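Local coordinates for DUF3829 family protein (Bacteroides vulgatus, PDB 4YJW), which is of unknown function but forms an all-helical bundle and, in its natural form, is probably exported as a lipoprotein, at residues A[35-40]-A[98-103]; A[104-109]-A[125-130]; A[65-70]-A[91-96]. All coordinates share one frame; numbering follows the deposited sequence.

Interaction 1 (A[35-40]-A[98-103])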
loop_
_atom_site.group_PDB
_atom_site.type_symbol
_atom_site.label_atom_id
_atom_site.label_comp_id
_atom_site.label_asym_id
_atom_site.label_seq_id
_atom_site.Cartn_x
_atom_site.Cartn_y
_atom_site.Cartn_z
ATOM N N GLU A 35 6.173 -5.469 4.605
ATOM C CA GLU A 35 5.919 -6.890 4.345
ATOM C C GLU A 35 5.943 -7.725 5.616
ATOM O O GLU A 35 5.084 -8.596 5.770
ATOM C CB GLU A 35 6.908 -7.455 3.309
ATOM C CG GLU A 35 6.861 -6.715 1.970
ATOM C CD GLU A 35 7.581 -5.374 1.816
ATOM O OE1 GLU A 35 8.279 -4.923 2.758
ATOM O OE2 GLU A 35 7.463 -4.784 0.716
ATOM N N ASN A 36 6.905 -7.478 6.520
ATOM C CA ASN A 36 6.985 -8.283 7.749
ATOM C C ASN A 36 5.834 -7.970 8.690
ATOM O O ASN A 36 5.306 -8.899 9.326
ATOM C CB ASN A 36 8.334 -8.116 8.420
ATOM C CG ASN A 36 9.411 -8.847 7.656
ATOM O OD1 ASN A 36 9.160 -9.854 6.971
ATOM N ND2 ASN A 36 10.621 -8.371 7.760
ATOM N N GLU A 37 5.366 -6.708 8.726
ATOM C CA GLU A 37 4.204 -6.358 9.557
ATOM C C GLU A 37 2.946 -6.999 8.985
ATOM O O GLU A 37 2.118 -7.501 9.743
ATOM C CB GLU A 37 4.010 -4.839 9.664
ATOM C CG GLU A 37 2.843 -4.470 10.573
ATOM C CD GLU A 37 2.877 -3.008 10.959
ATOM O OE1 GLU A 37 2.511 -2.165 10.113
ATOM O OE2 GLU A 37 3.378 -2.701 12.060
ATOM N N ILE A 38 2.816 -6.997 7.639
ATOM C CA ILE A 38 1.660 -7.623 6.964
ATOM C C ILE A 38 1.617 -9.114 7.335
ATOM O O ILE A 38 0.550 -9.636 7.711
ATOM C CB ILE A 38 1.750 -7.379 5.430
ATOM C CG1 ILE A 38 1.498 -5.873 5.133
ATOM C CG2 ILE A 38 0.737 -8.259 4.669
ATOM C CD1 ILE A 38 2.020 -5.383 3.772
ATOM N N LYS A 39 2.765 -9.812 7.213
ATOM C CA LYS A 39 2.845 -11.223 7.609
ATOM C C LYS A 39 2.479 -11.424 9.080
ATOM O O LYS A 39 1.836 -12.439 9.409
ATOM C CB LYS A 39 4.264 -11.785 7.369
ATOM C CG LYS A 39 4.633 -11.970 5.907
ATOM C CD LYS A 39 6.078 -12.500 5.850
ATOM C CE LYS A 39 6.824 -12.157 4.594
ATOM N NZ LYS A 39 8.265 -12.521 4.708
ATOM N N ALA A 40 2.925 -10.501 9.980
ATOM C CA ALA A 40 2.617 -10.620 11.422
ATOM C C ALA A 40 1.104 -10.460 11.679
ATOM O O ALA A 40 0.535 -11.205 12.477
ATOM C CB ALA A 40 3.410 -9.593 12.235
ATOM N N ALA A 98 -8.009 -0.709 4.295
ATOM C CA ALA A 98 -8.839 -1.893 4.522
ATOM C C ALA A 98 -8.082 -2.939 5.333
ATOM O O ALA A 98 -8.677 -3.530 6.237
ATOM C CB ALA A 98 -9.281 -2.486 3.193
ATOM N N PHE A 99 -6.802 -3.205 4.986
ATOM C CA PHE A 99 -6.006 -4.230 5.659
ATOM C C PHE A 99 -5.894 -3.957 7.161
ATOM O O PHE A 99 -6.162 -4.853 7.976
ATOM C CB PHE A 99 -4.606 -4.351 5.022
ATOM C CG PHE A 99 -3.825 -5.522 5.581
ATOM C CD1 PHE A 99 -4.070 -6.821 5.135
ATOM C CD2 PHE A 99 -2.862 -5.328 6.578
ATOM C CE1 PHE A 99 -3.325 -7.904 5.645
ATOM C CE2 PHE A 99 -2.149 -6.411 7.114
ATOM C CZ PHE A 99 -2.367 -7.690 6.621
ATOM N N TYR A 100 -5.532 -2.728 7.536
ATOM C CA TYR A 100 -5.360 -2.402 8.960
ATOM C C TYR A 100 -6.679 -2.174 9.662
ATOM O O TYR A 100 -6.817 -2.592 10.808
ATOM C CB TYR A 100 -4.422 -1.197 9.119
ATOM C CG TYR A 100 -2.988 -1.571 8.833
ATOM C CD1 TYR A 100 -2.475 -1.496 7.541
ATOM C CD2 TYR A 100 -2.148 -2.031 9.847
ATOM C CE1 TYR A 100 -1.167 -1.849 7.259
ATOM C CE2 TYR A 100 -0.820 -2.376 9.580
ATOM C CZ TYR A 100 -0.332 -2.265 8.284
ATOM O OH TYR A 100 0.965 -2.575 7.990
ATOM N N GLU A 101 -7.686 -1.590 8.984
ATOM C CA GLU A 101 -9.004 -1.417 9.618
ATOM C C GLU A 101 -9.685 -2.781 9.855
ATOM O O GLU A 101 -10.341 -2.954 10.887
ATOM C CB GLU A 101 -9.923 -0.501 8.791
ATOM C CG GLU A 101 -9.553 0.982 8.938
ATOM C CD GLU A 101 -9.655 1.589 10.333
ATOM O OE1 GLU A 101 -10.581 1.214 11.085
ATOM O OE2 GLU A 101 -8.831 2.469 10.662
ATOM N N ASN A 102 -9.573 -3.727 8.882
ATOM C CA ASN A 102 -10.160 -5.071 9.036
ATOM C C ASN A 102 -9.560 -5.769 10.251
ATOM O O ASN A 102 -10.296 -6.421 10.988
ATOM C CB ASN A 102 -9.940 -5.935 7.784
ATOM C CG ASN A 102 -10.835 -5.600 6.627
ATOM O OD1 ASN A 102 -11.856 -4.920 6.773
ATOM N ND2 ASN A 102 -10.453 -6.055 5.426
ATOM N N TYR A 103 -8.240 -5.637 10.459
ATOM C CA TYR A 103 -7.590 -6.268 11.625
ATOM C C TYR A 103 -8.088 -5.605 12.925
ATOM O O TYR A 103 -8.362 -6.298 13.902
ATOM C CB TYR A 103 -6.057 -6.216 11.550
ATOM C CG TYR A 103 -5.422 -6.798 12.798
ATOM C CD1 TYR A 103 -5.590 -8.147 13.122
ATOM C CD2 TYR A 103 -4.843 -5.968 13.757
ATOM C CE1 TYR A 103 -5.154 -8.664 14.340
ATOM C CE2 TYR A 103 -4.363 -6.484 14.968
ATOM C CZ TYR A 103 -4.526 -7.832 15.256
ATOM O OH TYR A 103 -4.092 -8.339 16.458
#
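Glu37 and Tyr100 make the polar part of this contact. Tyr100 OH donates a hydrogen bond of 2.7 Å to Glu37 OE1. OE1 uses its anti lone pair, turned away from OE2, and lies at the edge of the Tyr100 ring. The carboxylate and ring planes are 76° apart. Glu37 OE1 also lies 3.4 Å from Tyr100 CE2, beside the hydroxyl. The glutamate reaches this place with CG anti to the backbone N (chi1 -178°) and the chain extended beyond it. Val57, in the following loop, packs on the same side chain.

Packing of Ile38 against Phe99 lies next to it. Ile38 CG2 meets Phe99 CZ at 3.7 Å. Phe99 is in turn placed against its neighbour, since Phe99 CD2 stands 3.9 Å above the plane of the Tyr100 ring, toward the rim. Ser134 and Leu137 of helix 121-159 pack on Ile38. Val41 and Leu42 touch Phe99.

A backbone oxygen also meets the phenylalanine. Ile38 O is 3.7 Å from Phe99 CZ, at the ring edge and near its plane.

The axes of segments 35-40 and 98-103 run in roughly the same direction, 32° apart, and come no closer than 11.8 Å. The gap is bridged by Phe99 and Tyr100, whose side chains reach Ile38 and Glu37. The contact thus joins the short helix 35-44 to the long helix 79-111 in an all-alpha bundle.

Interaction 2 (A[104-109]-A[125-130])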
loop_
_atom_site.group_PDB
_atom_site.type_symbol
_atom_site.label_atom_id
_atom_site.label_comp_id
_atom_site.label_asym_id
_atom_site.label_seq_id
_atom_site.Cartn_x
_atom_site.Cartn_y
_atom_site.Cartn_z
ATOM N N LYS A 104 -8.225 -4.278 12.934
ATOM C CA LYS A 104 -8.768 -3.591 14.133
ATOM C C LYS A 104 -10.181 -4.145 14.455
ATOM O O LYS A 104 -10.442 -4.543 15.580
ATOM C CB LYS A 104 -8.795 -2.068 13.905
ATOM C CG LYS A 104 -9.531 -1.319 15.025
ATOM C CD LYS A 104 -9.460 0.210 14.820
ATOM C CE LYS A 104 -10.416 0.904 15.757
ATOM N NZ LYS A 104 -10.329 2.382 15.608
ATOM N N THR A 105 -11.063 -4.210 13.454
ATOM C CA THR A 105 -12.424 -4.758 13.597
ATOM C C THR A 105 -12.362 -6.171 14.153
ATOM O O THR A 105 -13.071 -6.489 15.106
ATOM C CB THR A 105 -13.137 -4.740 12.248
ATOM O OG1 THR A 105 -13.209 -3.390 11.836
ATOM C CG2 THR A 105 -14.554 -5.308 12.320
ATOM N N TYR A 106 -11.548 -7.018 13.515
ATOM C CA TYR A 106 -11.361 -8.411 13.907
ATOM C C TYR A 106 -10.966 -8.505 15.377
ATOM O O TYR A 106 -11.581 -9.263 16.108
ATOM C CB TYR A 106 -10.283 -9.067 13.017
ATOM C CG TYR A 106 -9.972 -10.498 13.410
ATOM C CD1 TYR A 106 -10.684 -11.566 12.858
ATOM C CD2 TYR A 106 -8.926 -10.791 14.283
ATOM C CE1 TYR A 106 -10.386 -12.886 13.200
ATOM C CE2 TYR A 106 -8.630 -12.108 14.644
ATOM C CZ TYR A 106 -9.355 -13.149 14.088
ATOM O OH TYR A 106 -9.073 -14.451 14.453
ATOM N N ARG A 107 -9.913 -7.780 15.795
ATOM C CA ARG A 107 -9.445 -7.856 17.192
ATOM C C ARG A 107 -10.554 -7.477 18.203
ATOM O O ARG A 107 -10.754 -8.204 19.183
ATOM C CB ARG A 107 -8.217 -6.966 17.384
ATOM C CG ARG A 107 -7.746 -6.894 18.850
ATOM C CD ARG A 107 -6.474 -6.063 18.967
ATOM N NE ARG A 107 -6.132 -5.836 20.375
ATOM C CZ ARG A 107 -6.646 -4.861 21.119
ATOM N NH1 ARG A 107 -7.530 -4.013 20.600
ATOM N NH2 ARG A 107 -6.286 -4.729 22.387
ATOM N N LEU A 108 -11.302 -6.407 17.940
ATOM C CA LEU A 108 -12.379 -5.961 18.841
ATOM C C LEU A 108 -13.535 -6.971 18.893
ATOM O O LEU A 108 -14.081 -7.225 19.974
ATOM C CB LEU A 108 -12.884 -4.580 18.409
ATOM C CG LEU A 108 -11.815 -3.439 18.431
ATOM C CD1 LEU A 108 -12.469 -2.065 18.184
ATOM C CD2 LEU A 108 -11.010 -3.419 19.759
ATOM N N TYR A 109 -13.867 -7.572 17.741
ATOM C CA TYR A 109 -14.935 -8.569 17.588
ATOM C C TYR A 109 -14.538 -9.887 18.281
ATOM O O TYR A 109 -15.409 -10.566 18.831
ATOM C CB TYR A 109 -15.253 -8.724 16.079
ATOM C CG TYR A 109 -15.749 -10.074 15.601
ATOM C CD1 TYR A 109 -14.851 -11.059 15.189
ATOM C CD2 TYR A 109 -17.102 -10.292 15.359
ATOM C CE1 TYR A 109 -15.295 -12.271 14.663
ATOM C CE2 TYR A 109 -17.560 -11.513 14.860
ATOM C CZ TYR A 109 -16.648 -12.490 14.491
ATOM O OH TYR A 109 -17.073 -13.691 13.975
ATOM N N LYS A 125 -14.773 -14.284 7.107
ATOM C CA LYS A 125 -14.870 -13.281 6.027
ATOM C C LYS A 125 -13.615 -12.393 6.027
ATOM O O LYS A 125 -13.035 -12.112 4.972
ATOM C CB LYS A 125 -16.137 -12.432 6.232
ATOM C CG LYS A 125 -16.384 -11.395 5.138
ATOM C CD LYS A 125 -17.747 -10.727 5.329
ATOM C CE LYS A 125 -17.999 -9.607 4.337
ATOM N NZ LYS A 125 -18.288 -10.122 2.974
ATOM N N ILE A 126 -13.215 -11.931 7.222
ATOM C CA ILE A 126 -12.045 -11.068 7.391
ATOM C C ILE A 126 -10.769 -11.835 7.025
ATOM O O ILE A 126 -9.941 -11.296 6.290
ATOM C CB ILE A 126 -11.966 -10.464 8.831
ATOM C CG1 ILE A 126 -13.088 -9.409 9.021
ATOM C CG2 ILE A 126 -10.562 -9.835 9.082
ATOM C CD1 ILE A 126 -13.270 -8.816 10.491
ATOM N N ARG A 127 -10.622 -13.084 7.487
ATOM C CA ARG A 127 -9.402 -13.868 7.145
ATOM C C ARG A 127 -9.233 -13.991 5.627
ATOM O O ARG A 127 -8.121 -13.831 5.110
ATOM C CB ARG A 127 -9.458 -15.282 7.773
ATOM C CG ARG A 127 -9.259 -15.246 9.292
ATOM C CD ARG A 127 -9.731 -16.545 9.919
ATOM N NE ARG A 127 -9.615 -16.433 11.371
ATOM C CZ ARG A 127 -10.417 -17.013 12.248
ATOM N NH1 ARG A 127 -11.425 -17.784 11.834
ATOM N NH2 ARG A 127 -10.209 -16.855 13.545
ATOM N N LYS A 128 -10.315 -14.310 4.906
ATOM C CA LYS A 128 -10.216 -14.482 3.457
ATOM C C LYS A 128 -9.822 -13.164 2.765
ATOM O O LYS A 128 -8.973 -13.149 1.865
ATOM C CB LYS A 128 -11.543 -15.013 2.887
ATOM C CG LYS A 128 -11.863 -16.468 3.297
ATOM C CD LYS A 128 -13.129 -16.962 2.571
ATOM C CE LYS A 128 -14.388 -16.393 3.176
ATOM N NZ LYS A 128 -15.607 -17.007 2.578
ATOM N N GLU A 129 -10.432 -12.062 3.194
ATOM C CA GLU A 129 -10.205 -10.741 2.601
ATOM C C GLU A 129 -8.808 -10.240 2.916
ATOM O O GLU A 129 -8.147 -9.699 2.028
ATOM C CB GLU A 129 -11.259 -9.755 3.091
ATOM C CG GLU A 129 -11.217 -8.388 2.405
ATOM C CD GLU A 129 -11.511 -8.289 0.916
ATOM O OE1 GLU A 129 -12.245 -9.150 0.375
ATOM O OE2 GLU A 129 -11.033 -7.309 0.297
ATOM N N GLU A 130 -8.336 -10.460 4.155
ATOM C CA GLU A 130 -6.979 -10.035 4.556
ATOM C C GLU A 130 -5.919 -10.765 3.737
ATOM O O GLU A 130 -4.907 -10.159 3.380
ATOM C CB GLU A 130 -6.750 -10.259 6.062
ATOM C CG GLU A 130 -7.607 -9.355 6.929
ATOM C CD GLU A 130 -7.198 -7.902 6.857
ATOM O OE1 GLU A 130 -7.631 -7.220 5.901
ATOM O OE2 GLU A 130 -6.499 -7.434 7.782
#
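Arg127 NH2 lies at the edge of the Tyr106 ring, near its plane, and donates to Tyr106 OH over 2.8 Å. The bond is bent, with an N-H...O angle of 140°, and the hydroxyl is tilted out of the guanidinium plane. The ring and guanidinium planes are 65° apart, so the two groups do not stack. Ile126 CG2 approaches the ring obliquely, 4.2 Å from Tyr106 CD1.

Arg127 has further partners. Its NE donates to the carbonyl oxygen of Leu45, and its NH1 forms a salt bridge with Asp124. Three nitrogens are therefore held, which should fix the rotation of the guanidinium.

Helices 79-111 and 121-159 form an antiparallel helical hairpin, and this contact lies near the connection that holds the short helix 114-117. The axes of the two segments are 10.8 Å apart and 156° from parallel.

Ile126 CD1 packs against the start of the tyrosine side chain, 3.9 Å from Tyr106 CB. It is equally far from Tyr106 N. With CG anti to its own backbone N, the tyrosine sends its ring past Ile126 to the arginine. Thr105 CG2 reaches Ile126 CD1 at 4.2 Å, while Thr105 OG1 bonds to Glu101 O within its own helix.

Interaction 3 (A[65-70]-A[91-96])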
loop_
_atom_site.group_PDB
_atom_site.type_symbol
_atom_site.label_atom_id
_atom_site.label_comp_id
_atom_site.label_asym_id
_atom_site.label_seq_id
_atom_site.Cartn_x
_atom_site.Cartn_y
_atom_site.Cartn_z
ATOM N N GLN A 65 1.646 15.197 2.345
ATOM C CA GLN A 65 2.009 15.894 1.110
ATOM C C GLN A 65 2.710 14.911 0.131
ATOM O O GLN A 65 2.470 14.993 -1.069
ATOM C CB GLN A 65 2.853 17.143 1.385
ATOM C CG GLN A 65 3.368 17.907 0.141
ATOM C CD GLN A 65 2.373 18.180 -0.984
ATOM O OE1 GLN A 65 2.631 17.881 -2.171
ATOM N NE2 GLN A 65 1.256 18.812 -0.665
ATOM N N ASP A 66 3.512 13.956 0.638
ATOM C CA ASP A 66 4.090 12.937 -0.265
ATOM C C ASP A 66 2.989 12.085 -0.913
ATOM O O ASP A 66 3.094 11.733 -2.091
ATOM C CB ASP A 66 5.073 12.024 0.479
ATOM C CG ASP A 66 6.432 12.657 0.758
ATOM O OD1 ASP A 66 6.687 13.773 0.252
ATOM O OD2 ASP A 66 7.236 12.029 1.466
ATOM N N THR A 67 1.930 11.770 -0.149
ATOM C CA THR A 67 0.763 11.002 -0.617
ATOM C C THR A 67 0.088 11.774 -1.759
ATOM O O THR A 67 -0.190 11.190 -2.805
ATOM C CB THR A 67 -0.207 10.721 0.552
ATOM O OG1 THR A 67 0.472 9.930 1.526
ATOM C CG2 THR A 67 -1.435 9.950 0.110
ATOM N N VAL A 68 -0.157 13.071 -1.555
ATOM C CA VAL A 68 -0.772 13.933 -2.578
ATOM C C VAL A 68 0.101 13.938 -3.850
ATOM O O VAL A 68 -0.424 13.816 -4.970
ATOM C CB VAL A 68 -1.006 15.373 -2.057
ATOM C CG1 VAL A 68 -1.463 16.304 -3.183
ATOM C CG2 VAL A 68 -2.001 15.381 -0.903
ATOM N N PHE A 69 1.423 14.086 -3.672
ATOM C CA PHE A 69 2.343 14.167 -4.793
ATOM C C PHE A 69 2.299 12.896 -5.642
ATOM O O PHE A 69 2.163 12.995 -6.863
ATOM C CB PHE A 69 3.783 14.475 -4.325
ATOM C CG PHE A 69 4.754 14.798 -5.447
ATOM C CD1 PHE A 69 4.687 16.015 -6.120
ATOM C CD2 PHE A 69 5.778 13.915 -5.783
ATOM C CE1 PHE A 69 5.595 16.320 -7.143
ATOM C CE2 PHE A 69 6.682 14.224 -6.798
ATOM C CZ PHE A 69 6.574 15.412 -7.487
ATOM N N VAL A 70 2.373 11.715 -5.013
ATOM C CA VAL A 70 2.414 10.471 -5.790
ATOM C C VAL A 70 1.014 10.082 -6.322
ATOM O O VAL A 70 0.931 9.355 -7.312
ATOM C CB VAL A 70 3.076 9.298 -5.047
ATOM C CG1 VAL A 70 4.545 9.618 -4.721
ATOM C CG2 VAL A 70 2.285 8.871 -3.793
ATOM N N ARG A 91 -5.607 2.354 -5.465
ATOM C CA ARG A 91 -5.932 1.012 -4.993
ATOM C C ARG A 91 -5.049 0.629 -3.819
ATOM O O ARG A 91 -5.548 0.039 -2.860
ATOM C CB ARG A 91 -5.786 -0.026 -6.111
ATOM C CG ARG A 91 -6.836 0.145 -7.207
ATOM C CD ARG A 91 -6.631 -0.825 -8.350
ATOM N NE ARG A 91 -7.583 -0.583 -9.439
ATOM C CZ ARG A 91 -8.784 -1.151 -9.533
ATOM N NH1 ARG A 91 -9.199 -2.006 -8.605
ATOM N NH2 ARG A 91 -9.581 -0.861 -10.553
ATOM N N LEU A 92 -3.757 1.013 -3.866
ATOM C CA LEU A 92 -2.825 0.723 -2.767
ATOM C C LEU A 92 -3.236 1.458 -1.474
ATOM O O LEU A 92 -3.274 0.816 -0.413
ATOM C CB LEU A 92 -1.380 1.061 -3.169
ATOM C CG LEU A 92 -0.287 0.744 -2.138
ATOM C CD1 LEU A 92 -0.215 -0.758 -1.831
ATOM C CD2 LEU A 92 1.049 1.178 -2.656
ATOM N N PHE A 93 -3.576 2.765 -1.546
ATOM C CA PHE A 93 -4.013 3.517 -0.358
ATOM C C PHE A 93 -5.322 2.954 0.232
ATOM O O PHE A 93 -5.434 2.855 1.461
ATOM C CB PHE A 93 -4.158 5.008 -0.649
ATOM C CG PHE A 93 -2.821 5.649 -0.922
ATOM C CD1 PHE A 93 -1.749 5.455 -0.064
ATOM C CD2 PHE A 93 -2.649 6.498 -2.010
ATOM C CE1 PHE A 93 -0.510 6.054 -0.322
ATOM C CE2 PHE A 93 -1.403 7.085 -2.270
ATOM C CZ PHE A 93 -0.337 6.834 -1.442
ATOM N N ARG A 94 -6.288 2.588 -0.626
ATOM C CA ARG A 94 -7.556 2.006 -0.171
ATOM C C ARG A 94 -7.323 0.637 0.462
ATOM O O ARG A 94 -7.945 0.336 1.491
ATOM C CB ARG A 94 -8.559 1.885 -1.324
ATOM C CG ARG A 94 -9.317 3.176 -1.621
ATOM C CD ARG A 94 -10.145 3.009 -2.882
ATOM N NE ARG A 94 -11.027 4.146 -3.143
ATOM C CZ ARG A 94 -12.346 4.055 -3.280
ATOM N NH1 ARG A 94 -12.955 2.880 -3.165
ATOM N NH2 ARG A 94 -13.068 5.139 -3.526
ATOM N N SER A 95 -6.413 -0.184 -0.143
ATOM C CA SER A 95 -6.073 -1.542 0.326
ATOM C C SER A 95 -5.353 -1.502 1.663
ATOM O O SER A 95 -5.621 -2.360 2.522
ATOM C CB SER A 95 -5.241 -2.306 -0.703
ATOM O OG SER A 95 -6.034 -2.626 -1.836
ATOM N N ILE A 96 -4.465 -0.499 1.860
ATOM C CA ILE A 96 -3.745 -0.319 3.132
ATOM C C ILE A 96 -4.754 -0.029 4.211
ATOM O O ILE A 96 -4.728 -0.655 5.276
ATOM C CB ILE A 96 -2.654 0.798 3.045
ATOM C CG1 ILE A 96 -1.386 0.296 2.301
ATOM C CG2 ILE A 96 -2.262 1.317 4.457
ATOM C CD1 ILE A 96 -0.508 -0.922 3.092
#
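On the helix that carries Phe93, whose ring meets Thr67, Arg91 O takes two bonds from Ser95. The contact joins this long helix, 79-111, to the short helix 64-71 in the all-alpha bundle. Ser95 N gives Arg91 O the usual helical bond of 2.9 Å. Ser95 OG adds a second bond to Arg91 O, also 2.9 Å, from the opposite face of the carbonyl plane. The serine hydroxyl is thereby satisfied inside the helix, on a side packed against Leu137 and Tyr140 of helix 121-159.

The contact itself is apolar. Phe93 reaches across from the long helix, and Thr67 CG2 rests over one face of its ring. This is a CH-pi contact, with Thr67 CG2 3.9 Å from the Phe93 ring centroid and 23° off the ring normal. In Thr67, OG1 lies beside the backbone N (chi1 -62°), which leaves CG2 anti to that N and over the ring. The hydroxyl is turned back to Ser63 O, just ahead of the helix. Leu32 of helix 10-32 also packs on Phe93.

Val70 comes in differently, at about a right angle to Phe93. Its CG2 lies near the ring plane, 4.1 Å from Phe93 CZ.

Overall arrangement
All three contacts use helix 79-111, each at a different level. Interaction 3 is the earliest on that helix, at 91-96. Interaction 1 follows at 98-103 and interaction 2 at 104-109. Interaction 3 is nested in the loop closed by interaction 1, and interaction 2 comes after both. The centres of interactions 1 and 2 are about 10 Å apart, and the two touch through Asn102 ND2 and Glu130 OE1, a probable hydrogen bond. The centres of 1 and 3 are about 16 Å apart, those of 2 and 3 about 22 Å. Helix 79-111 is thus the shared element that brings short helices 35-44 and 64-71 and long helix 121-159 together in one bundle.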